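Local coordinates for minor capsid protein (Cafeteriavirus-dependent mavirus, PDB 6G42) that forms the pentons of the mavirus capsid, assembling as a pentamer of subunits that each carry a single jelly-roll, at residues E148-R151 / N152-I156; L183-D186 / V187-Q190; L218-S222 / K223-I227; T268-N271 / R272-L275. All coordinates share one frame; numbering follows the deposited sequence.

Contact 1. Residues E148-R151 / N152-I156; sequences ENFR and NGHFI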
loop_
_atom_site.group_PDB
_atom_site.type_symbol
_atom_site.label_atom_id
_atom_site.label_comp_id
_atom_site.label_asym_id
_atom_site.label_seq_id
_atom_site.Cartn_x
_atom_site.Cartn_y
_atom_site.Cartn_z
ATOM N N GLU C 148 -8.156 31.046 -27.424
ATOM C CA GLU C 148 -6.871 31.758 -27.514
ATOM C C GLU C 148 -7.030 33.280 -27.421
ATOM O O GLU C 148 -6.187 33.961 -26.830
ATOM C CB GLU C 148 -6.128 31.379 -28.803
ATOM C CG GLU C 148 -4.778 32.080 -28.977
ATOM C CD GLU C 148 -3.798 31.336 -29.876
ATOM O OE1 GLU C 148 -4.218 30.472 -30.677
ATOM O OE2 GLU C 148 -2.589 31.627 -29.783
ATOM N N ASN C 149 -8.107 33.801 -28.005
ATOM C CA ASN C 149 -8.414 35.234 -27.969
ATOM C C ASN C 149 -8.704 35.749 -26.543
ATOM O O ASN C 149 -8.341 36.883 -26.209
ATOM C CB ASN C 149 -9.591 35.536 -28.909
ATOM C CG ASN C 149 -9.861 37.024 -29.071
ATOM O OD1 ASN C 149 -8.948 37.849 -29.003
ATOM N ND2 ASN C 149 -11.123 37.374 -29.300
ATOM N N PHE C 150 -9.353 34.919 -25.722
ATOM C CA PHE C 150 -9.611 35.244 -24.310
ATOM C C PHE C 150 -8.313 35.350 -23.508
ATOM O O PHE C 150 -8.141 36.288 -22.729
ATOM C CB PHE C 150 -10.537 34.204 -23.658
ATOM C CG PHE C 150 -10.851 34.495 -22.208
ATOM C CD1 PHE C 150 -10.027 34.024 -21.189
ATOM C CD2 PHE C 150 -11.963 35.250 -21.859
ATOM C CE1 PHE C 150 -10.305 34.302 -19.857
ATOM C CE2 PHE C 150 -12.249 35.526 -20.527
ATOM C CZ PHE C 150 -11.418 35.053 -19.525
ATOM N N ARG C 151 -7.423 34.379 -23.692
ATOM C CA ARG C 151 -6.139 34.328 -22.973
ATOM C C ARG C 151 -5.216 35.509 -23.280
ATOM O O ARG C 151 -4.477 35.960 -22.402
ATOM C CB ARG C 151 -5.413 33.015 -23.277
ATOM C CG ARG C 151 -5.975 31.809 -22.541
ATOM C CD ARG C 151 -5.360 30.517 -23.060
ATOM N NE ARG C 151 -6.124 29.931 -24.165
ATOM C CZ ARG C 151 -5.649 29.064 -25.064
ATOM N NH1 ARG C 151 -4.381 28.661 -25.038
ATOM N NH2 ARG C 151 -6.451 28.598 -26.017
ATOM N N ASN C 152 -5.249 35.985 -24.525
ATOM C CA ASN C 152 -4.525 37.200 -24.923
ATOM C C ASN C 152 -5.141 38.452 -24.294
ATOM O O ASN C 152 -4.419 39.344 -23.847
ATOM C CB ASN C 152 -4.494 37.346 -26.452
ATOM C CG ASN C 152 -3.623 36.294 -27.128
ATOM O OD1 ASN C 152 -2.490 36.049 -26.710
ATOM N ND2 ASN C 152 -4.144 35.672 -28.183
ATOM N N GLY C 153 -6.473 38.503 -24.261
ATOM C CA GLY C 153 -7.203 39.652 -23.724
ATOM C C GLY C 153 -7.265 39.731 -22.207
ATOM O O GLY C 153 -6.839 40.722 -21.614
ATOM N N HIS C 154 -7.798 38.680 -21.588
ATOM C CA HIS C 154 -8.201 38.713 -20.174
ATOM C C HIS C 154 -7.635 37.569 -19.330
ATOM O O HIS C 154 -7.058 36.611 -19.849
ATOM C CB HIS C 154 -9.731 38.684 -20.077
ATOM C CG HIS C 154 -10.415 39.701 -20.939
ATOM N ND1 HIS C 154 -10.738 39.466 -22.259
ATOM C CD2 HIS C 154 -10.838 40.956 -20.667
ATOM C CE1 HIS C 154 -11.334 40.532 -22.762
ATOM N NE2 HIS C 154 -11.408 41.452 -21.816
ATOM N N PHE C 155 -7.812 37.707 -18.018
ATOM C CA PHE C 155 -7.534 36.655 -17.039
ATOM C C PHE C 155 -8.794 36.328 -16.240
ATOM O O PHE C 155 -9.746 37.109 -16.219
ATOM C CB PHE C 155 -6.472 37.120 -16.042
ATOM C CG PHE C 155 -5.060 36.994 -16.531
ATOM C CD1 PHE C 155 -4.559 35.767 -16.961
ATOM C CD2 PHE C 155 -4.203 38.094 -16.504
ATOM C CE1 PHE C 155 -3.246 35.648 -17.390
ATOM C CE2 PHE C 155 -2.888 37.980 -16.927
ATOM C CZ PHE C 155 -2.409 36.756 -17.372
ATOM N N ILE C 156 -8.776 35.171 -15.580
ATOM C CA ILE C 156 -9.767 34.812 -14.560
ATOM C C ILE C 156 -9.127 35.056 -13.193
ATOM O O ILE C 156 -7.974 34.683 -12.971
ATOM C CB ILE C 156 -10.204 33.336 -14.672
ATOM C CG1 ILE C 156 -10.879 33.075 -16.025
ATOM C CG2 ILE C 156 -11.162 32.961 -13.540
ATOM C CD1 ILE C 156 -10.986 31.609 -16.396
#

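Contact 2. Residues L183-D186 / V187-Q190; sequences LNED and VETQ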
loop_
_atom_site.group_PDB
_atom_site.type_symbol
_atom_site.label_atom_id
_atom_site.label_comp_id
_atom_site.label_asym_id
_atom_site.label_seq_id
_atom_site.Cartn_x
_atom_site.Cartn_y
_atom_site.Cartn_z
ATOM N N LEU C 183 -3.225 30.636 -17.623
ATOM C CA LEU C 183 -3.724 29.651 -18.590
ATOM C C LEU C 183 -2.915 29.709 -19.886
ATOM O O LEU C 183 -2.819 30.770 -20.501
ATOM C CB LEU C 183 -5.195 29.933 -18.901
ATOM C CG LEU C 183 -6.164 29.938 -17.720
ATOM C CD1 LEU C 183 -7.520 30.482 -18.142
ATOM C CD2 LEU C 183 -6.306 28.541 -17.135
ATOM N N ASN C 184 -2.347 28.573 -20.295
ATOM C CA ASN C 184 -1.528 28.472 -21.522
ATOM C C ASN C 184 -2.092 27.609 -22.659
ATOM O O ASN C 184 -1.538 27.622 -23.761
ATOM C CB ASN C 184 -0.131 27.954 -21.163
ATOM C CG ASN C 184 0.726 29.009 -20.492
ATOM O OD1 ASN C 184 0.881 30.115 -21.012
ATOM N ND2 ASN C 184 1.297 28.674 -19.342
ATOM N N GLU C 185 -3.169 26.865 -22.401
ATOM C CA GLU C 185 -3.740 25.932 -23.388
ATOM C C GLU C 185 -5.268 25.966 -23.362
ATOM O O GLU C 185 -5.867 26.550 -22.454
ATOM C CB GLU C 185 -3.224 24.512 -23.135
ATOM C CG GLU C 185 -1.712 24.449 -22.931
ATOM C CD GLU C 185 -1.143 23.047 -22.966
ATOM O OE1 GLU C 185 -1.836 22.101 -22.533
ATOM O OE2 GLU C 185 0.016 22.899 -23.411
ATOM N N ASP C 186 -5.884 25.349 -24.377
ATOM C CA ASP C 186 -7.350 25.347 -24.538
ATOM C C ASP C 186 -8.023 24.843 -23.271
ATOM O O ASP C 186 -8.824 25.553 -22.660
ATOM C CB ASP C 186 -7.795 24.476 -25.733
ATOM C CG ASP C 186 -7.842 25.236 -27.065
ATOM O OD1 ASP C 186 -7.687 26.475 -27.091
ATOM O OD2 ASP C 186 -8.060 24.575 -28.104
ATOM N N VAL C 187 -7.661 23.622 -22.884
ATOM C CA VAL C 187 -8.182 22.972 -21.683
ATOM C C VAL C 187 -7.045 22.861 -20.663
ATOM O O VAL C 187 -6.105 22.091 -20.862
ATOM C CB VAL C 187 -8.755 21.573 -22.017
ATOM C CG1 VAL C 187 -9.300 20.881 -20.771
ATOM C CG2 VAL C 187 -9.851 21.684 -23.073
ATOM N N GLU C 188 -7.137 23.647 -19.589
ATOM C CA GLU C 188 -6.179 23.603 -18.470
ATOM C C GLU C 188 -6.819 22.935 -17.248
ATOM O O GLU C 188 -7.961 23.236 -16.894
ATOM C CB GLU C 188 -5.700 25.014 -18.104
ATOM C CG GLU C 188 -4.701 25.624 -19.085
ATOM C CD GLU C 188 -3.263 25.153 -18.893
ATOM O OE1 GLU C 188 -3.007 24.206 -18.116
ATOM O OE2 GLU C 188 -2.371 25.746 -19.536
ATOM N N THR C 189 -6.064 22.044 -16.608
ATOM C CA THR C 189 -6.553 21.242 -15.481
ATOM C C THR C 189 -5.636 21.399 -14.264
ATOM O O THR C 189 -4.484 21.802 -14.395
ATOM C CB THR C 189 -6.700 19.743 -15.874
ATOM O OG1 THR C 189 -7.162 18.982 -14.749
ATOM C CG2 THR C 189 -5.387 19.150 -16.382
ATOM N N GLN C 190 -6.176 21.089 -13.087
ATOM C CA GLN C 190 -5.415 21.071 -11.832
ATOM C C GLN C 190 -4.262 20.074 -11.920
ATOM O O GLN C 190 -4.410 19.019 -12.534
ATOM C CB GLN C 190 -6.332 20.649 -10.675
ATOM C CG GLN C 190 -7.343 21.686 -10.211
ATOM C CD GLN C 190 -8.206 21.190 -9.048
ATOM O OE1 GLN C 190 -9.020 20.284 -9.213
ATOM N NE2 GLN C 190 -8.036 21.790 -7.872
#

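Contact 3. Residues L218-S222 / K223-I227; sequences LPSIS and KNTTI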
loop_
_atom_site.group_PDB
_atom_site.type_symbol
_atom_site.label_atom_id
_atom_site.label_comp_id
_atom_site.label_asym_id
_atom_site.label_seq_id
_atom_site.Cartn_x
_atom_site.Cartn_y
_atom_site.Cartn_z
ATOM N N LEU C 218 -13.161 18.300 26.566
ATOM C CA LEU C 218 -13.451 19.144 25.386
ATOM C C LEU C 218 -13.104 20.622 25.618
ATOM O O LEU C 218 -13.018 21.058 26.763
ATOM C CB LEU C 218 -14.935 19.021 25.009
ATOM C CG LEU C 218 -15.382 17.769 24.247
ATOM C CD1 LEU C 218 -16.900 17.709 24.180
ATOM C CD2 LEU C 218 -14.798 17.724 22.844
ATOM N N PRO C 219 -12.927 21.401 24.526
ATOM C CA PRO C 219 -12.625 22.829 24.659
ATOM C C PRO C 219 -13.853 23.674 25.022
ATOM O O PRO C 219 -14.958 23.145 25.153
ATOM C CB PRO C 219 -12.088 23.198 23.272
ATOM C CG PRO C 219 -12.800 22.279 22.350
ATOM C CD PRO C 219 -12.963 20.989 23.108
ATOM N N SER C 220 -13.641 24.980 25.169
ATOM C CA SER C 220 -14.662 25.900 25.679
ATOM C C SER C 220 -15.798 26.158 24.695
ATOM O O SER C 220 -15.573 26.302 23.492
ATOM C CB SER C 220 -14.024 27.234 26.084
ATOM O OG SER C 220 -14.871 27.966 26.948
ATOM N N ILE C 221 -17.013 26.230 25.241
ATOM C CA ILE C 221 -18.232 26.475 24.468
ATOM C C ILE C 221 -18.299 27.966 24.122
ATOM O O ILE C 221 -18.572 28.333 22.979
ATOM C CB ILE C 221 -19.506 26.050 25.254
ATOM C CG1 ILE C 221 -19.437 24.568 25.669
ATOM C CG2 ILE C 221 -20.769 26.283 24.425
ATOM C CD1 ILE C 221 -20.314 24.208 26.853
ATOM N N SER C 222 -18.044 28.809 25.125
ATOM C CA SER C 222 -18.105 30.267 24.982
ATOM C C SER C 222 -16.981 30.804 24.099
ATOM O O SER C 222 -15.831 30.367 24.204
ATOM C CB SER C 222 -18.046 30.941 26.358
ATOM O OG SER C 222 -16.936 30.478 27.104
ATOM N N LYS C 223 -17.331 31.755 23.235
ATOM C CA LYS C 223 -16.368 32.398 22.329
ATOM C C LYS C 223 -15.373 33.313 23.056
ATOM O O LYS C 223 -14.216 33.413 22.641
ATOM C CB LYS C 223 -17.098 33.183 21.222
ATOM C CG LYS C 223 -17.565 32.328 20.050
ATOM C CD LYS C 223 -16.426 32.043 19.079
ATOM C CE LYS C 223 -16.832 31.051 18.001
ATOM N NZ LYS C 223 -15.687 30.701 17.115
ATOM N N ASN C 224 -15.821 33.971 24.127
ATOM C CA ASN C 224 -14.987 34.941 24.855
ATOM C C ASN C 224 -13.826 34.283 25.597
ATOM O O ASN C 224 -12.663 34.531 25.269
ATOM C CB ASN C 224 -15.826 35.784 25.836
ATOM C CG ASN C 224 -16.389 37.051 25.203
ATOM O OD1 ASN C 224 -16.321 38.126 25.798
ATOM N ND2 ASN C 224 -16.950 36.933 23.999
ATOM N N THR C 225 -14.149 33.447 26.583
ATOM C CA THR C 225 -13.135 32.886 27.497
ATOM C C THR C 225 -12.534 31.562 26.993
ATOM O O THR C 225 -13.178 30.819 26.245
ATOM C CB THR C 225 -13.671 32.756 28.951
ATOM O OG1 THR C 225 -12.585 32.465 29.837
ATOM C CG2 THR C 225 -14.764 31.683 29.089
ATOM N N THR C 226 -11.293 31.295 27.407
ATOM C CA THR C 226 -10.566 30.073 27.030
ATOM C C THR C 226 -10.811 28.906 28.004
ATOM O O THR C 226 -10.786 27.747 27.584
ATOM C CB THR C 226 -9.041 30.333 26.843
ATOM O OG1 THR C 226 -8.456 29.266 26.092
ATOM C CG2 THR C 226 -8.292 30.452 28.159
ATOM N N ILE C 227 -11.037 29.218 29.286
ATOM C CA ILE C 227 -11.286 28.201 30.332
ATOM C C ILE C 227 -12.508 27.326 30.004
ATOM O O ILE C 227 -13.460 27.800 29.375
ATOM C CB ILE C 227 -11.442 28.845 31.741
ATOM C CG1 ILE C 227 -11.403 27.777 32.849
ATOM C CG2 ILE C 227 -12.721 29.670 31.839
ATOM C CD1 ILE C 227 -11.273 28.337 34.253
#

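Contact 4. Residues T268-N271 / R272-L275; sequences TNFN and RFNL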
loop_
_atom_site.group_PDB
_atom_site.type_symbol
_atom_site.label_atom_id
_atom_site.label_comp_id
_atom_site.label_asym_id
_atom_site.label_seq_id
_atom_site.Cartn_x
_atom_site.Cartn_y
_atom_site.Cartn_z
ATOM N N THR C 268 -19.921 -1.286 36.717
ATOM C CA THR C 268 -20.063 -2.664 36.228
ATOM C C THR C 268 -21.493 -3.216 36.250
ATOM O O THR C 268 -21.763 -4.256 35.646
ATOM C CB THR C 268 -19.204 -3.621 37.079
ATOM O OG1 THR C 268 -19.500 -3.426 38.471
ATOM C CG2 THR C 268 -17.725 -3.368 36.844
ATOM N N ASN C 269 -22.402 -2.528 36.937
ATOM C CA ASN C 269 -23.745 -3.064 37.230
ATOM C C ASN C 269 -24.818 -2.843 36.147
ATOM O O ASN C 269 -25.958 -3.280 36.320
ATOM C CB ASN C 269 -24.246 -2.514 38.580
ATOM C CG ASN C 269 -24.652 -1.043 38.514
ATOM O OD1 ASN C 269 -23.977 -0.229 37.879
ATOM N ND2 ASN C 269 -25.752 -0.695 39.181
ATOM N N PHE C 270 -24.458 -2.190 35.042
ATOM C CA PHE C 270 -25.440 -1.813 34.013
ATOM C C PHE C 270 -25.963 -2.992 33.193
ATOM O O PHE C 270 -25.336 -4.048 33.092
ATOM C CB PHE C 270 -24.924 -0.696 33.084
ATOM C CG PHE C 270 -23.774 -1.100 32.199
ATOM C CD1 PHE C 270 -22.465 -0.909 32.617
ATOM C CD2 PHE C 270 -23.997 -1.649 30.939
ATOM C CE1 PHE C 270 -21.399 -1.273 31.811
ATOM C CE2 PHE C 270 -22.934 -2.017 30.128
ATOM C CZ PHE C 270 -21.633 -1.828 30.566
ATOM N N ASN C 271 -27.133 -2.757 32.614
ATOM C CA ASN C 271 -27.929 -3.766 31.918
ATOM C C ASN C 271 -28.234 -3.409 30.453
ATOM O O ASN C 271 -28.355 -4.291 29.597
ATOM C CB ASN C 271 -29.234 -3.907 32.700
ATOM C CG ASN C 271 -30.023 -5.134 32.330
ATOM O OD1 ASN C 271 -29.507 -6.074 31.724
ATOM N ND2 ASN C 271 -31.286 -5.142 32.721
ATOM N N ARG C 272 -28.382 -2.116 30.185
ATOM C CA ARG C 272 -28.685 -1.608 28.862
ATOM C C ARG C 272 -28.023 -0.253 28.639
ATOM O O ARG C 272 -27.685 0.454 29.594
ATOM C CB ARG C 272 -30.204 -1.485 28.688
ATOM C CG ARG C 272 -30.884 -0.504 29.631
ATOM C CD ARG C 272 -32.394 -0.682 29.652
ATOM N NE ARG C 272 -33.053 -0.106 28.480
ATOM C CZ ARG C 272 -34.374 -0.078 28.285
ATOM N NH1 ARG C 272 -35.212 -0.601 29.182
ATOM N NH2 ARG C 272 -34.866 0.477 27.179
ATOM N N PHE C 273 -27.839 0.093 27.368
ATOM C CA PHE C 273 -27.332 1.411 26.980
ATOM C C PHE C 273 -27.653 1.715 25.524
ATOM O O PHE C 273 -28.037 0.831 24.762
ATOM C CB PHE C 273 -25.819 1.531 27.234
ATOM C CG PHE C 273 -24.988 0.497 26.517
ATOM C CD1 PHE C 273 -24.773 -0.755 27.083
ATOM C CD2 PHE C 273 -24.398 0.784 25.290
ATOM C CE1 PHE C 273 -24.002 -1.707 26.436
ATOM C CE2 PHE C 273 -23.627 -0.164 24.638
ATOM C CZ PHE C 273 -23.429 -1.413 25.212
ATOM N N ASN C 274 -27.490 2.983 25.169
ATOM C CA ASN C 274 -27.746 3.485 23.826
ATOM C C ASN C 274 -26.424 3.751 23.103
ATOM O O ASN C 274 -25.452 4.195 23.716
ATOM C CB ASN C 274 -28.552 4.778 23.904
ATOM C CG ASN C 274 -29.022 5.252 22.545
ATOM O OD1 ASN C 274 -28.434 6.164 21.953
ATOM N ND2 ASN C 274 -30.073 4.621 22.030
ATOM N N LEU C 275 -26.403 3.461 21.803
ATOM C CA LEU C 275 -25.318 3.876 20.911
ATOM C C LEU C 275 -25.946 4.608 19.736
ATOM O O LEU C 275 -26.974 4.169 19.211
ATOM C CB LEU C 275 -24.531 2.675 20.383
ATOM C CG LEU C 275 -23.799 1.809 21.405
ATOM C CD1 LEU C 275 -23.272 0.545 20.751
ATOM C CD2 LEU C 275 -22.661 2.578 22.042
#

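Contact 1. Residues E148-R151 / N152-I156
Asn152 N, Gly153 N and His154 N reach back four residues to Glu148 O, Asn149 O and Phe150 O, the three backbone bonds of the short helix 148-153, before the chain straightens into a strand. His154 N bonds to Phe150 O at 2.7 Å, and His154 is the first residue to leave helical torsions. Phe150 carries most of the side-chain contact. With CG anti to the backbone N (chi1 -179°), its ring lies along the exit of the chain, and His154 CB rests over one face, a CH-pi contact 4.2 Å from the ring centroid. The imidazole itself meets the ring obliquely, the planes 36° apart. Farther along, Ile156 CG1 comes to 4.1 Å from Phe150 CZ, so the ring that begins on the helix packs against two residues of the strand. At the surface, the Asn152 amide lies beside the aliphatic part of Glu148, its ND2 3.7 Å from Glu148 CG. Ile125 and Pro131 add loop cover to Phe150. Strand 154-158 runs on between strands 74-79 and 179-181 of an antiparallel sheet, with His154 touching Ile77 and Asn79.

Contact 2. Residues L183-D186 / V187-Q190
The carboxylate of Glu188 folds back over the turn before it and accepts a hydrogen bond from Asn184 N, 2.9 Å from OE2. The donor comes in on the anti side of OE2, 26° out of the carboxylate plane, with 150° at the hydrogen. Glu185 N lies 3.2 Å from Glu188 OE2. A bend in the glutamate chain (chi2 -81°) brings the group back over the loop instead of letting it extend from the strand. Apolar contact comes from Leu183, whose CD2 lies 3.7 Å from Glu188 CB as the two side chains run past each other in opposite directions. In charge terms, Glu185 OE1 and Glu188 OE2 stay 4.7 Å apart without touching; the like charges may disfavour each other a little, an effect that the Asn184 N-H would partly offset at Glu188. The turn connects strand 179-181 to strand 187-189, which forms one edge of a three-stranded antiparallel sheet; backbone bonds from Asp186 to Thr146 and from Glu188 to Ile144 dock it beside strand 141-145, with Leu183 resting on Ile144.

Contact 3. Residues L218-S222 / K223-I227
Ser220 OG donates a 2.8 Å hydrogen bond to Ile227 O, which links the two arms of a surface loop, and receives a weak one, 3.3 Å, from Ser222 OG. At the tip of the loop Ser222 to Thr225 make an open beta turn, with Lys223 and Asn224 at its corners and the CA atoms of Ser222 and Thr225 6.2 Å apart. The loop belongs to an excursion between strands 216-217 and 231-232; it curls back until the CA atoms of Ser220 and Thr226 are 6.0 Å apart. The Ser220 hydroxyl spans the gap, and no backbone hydrogen bond joins 218-222 to 223-227. The donor reaches the Ile227 carbonyl with a C=O...O angle of 148° and lies 31° from the carbonyl plane. Ser220 OG stands anti to the backbone N (chi1 -161°), which carries the hydroxyl across to the returning arm of the loop, and its CB bond also points that way. Two more carbonyls come near the same side chain: Thr225 O at 3.4 Å from Ser220 OG, and Thr226 O at 3.6 Å from Ser220 CB.

The excursion reaches a second subunit, another copy of the protein. Leu218 O accepts a hydrogen bond from Arg38 of that subunit, Thr226 and Ile227 pack on its Phe37, and Pro219 lies against its Glu13, so the loop forms part of a subunit interface in the pentamer. Within the chain, Asn230 ND2 hydrogen-bonds to Pro219 O at the base of the excursion.

The Thr225 methyl approaches the hydroxyl of the second serine, with Thr225 CG2 3.2 Å from Ser222 OG.

Contact 4. Residues T268-N271 / R272-L275
Phe270 and Phe273 flank a kink: the backbone is extended at Phe270, turns at Asn271 (psi -33°) and is extended again from Arg272 on, where strand 272-281 begins. No hydrogen bond joins the segments 268-271 and 272-275, leaving the side chains to carry the contact. Phe270 CE2 lies 3.8 Å from Phe273 CD1 and 3.9 Å from Phe273 CE1, with Phe270 CD2 at 4.0 Å from the same CD1. The ring planes are steeply inclined, 83° apart, with centroids separated by 5.8 Å, and the approach is oblique. Both side chains place CG between the backbone N and the carbonyl carbon (chi1 67° in Phe270), a crowded choice that sends the two rings off the same side of the chain, where they meet.

That side faces the interior of a beta-sandwich, in keeping with a single jelly-roll. Phe273 packs on Ile36 of strand 33-37 in its own sheet and on Leu301 of strand 296-305 in the other sheet, whereas Phe270 is covered by the loop residues Ile42, Leu43 and Pro212. Backbone bonds from Phe273 to Ile36 and from Leu275 to Val34 hold strand 272-281 antiparallel to 33-37.

Arg272, between the two rings in sequence, leaves on the other side of the strand, where its guanidinium makes a cation-pi contact with Phe37. Two residues on from Phe273, Leu275 CD2 meets the Phe273 ring at its edge, in the ring plane.

Overall arrangement
The four contacts follow one another along the chain of an elongated subunit. Contacts 1 and 2 share one end, their centres 12 Å apart, and the Arg151 to Asp186 salt bridge ties the helix of one to the turn of the other. Their strands belong to different antiparallel sheets, 154-158 to a five-stranded and 187-189 to a three-stranded one. Contact 4 lies on the opposite side of the chain's centre, about 67 Å from contact 1 between centres, in the beta-sandwich. Contact 3 sits on a protruding loop, its centre about 49, 46 and 31 Å from those of contacts 1, 2 and 4, and is the one that touches another subunit, so among these four it bears on pentamer assembly.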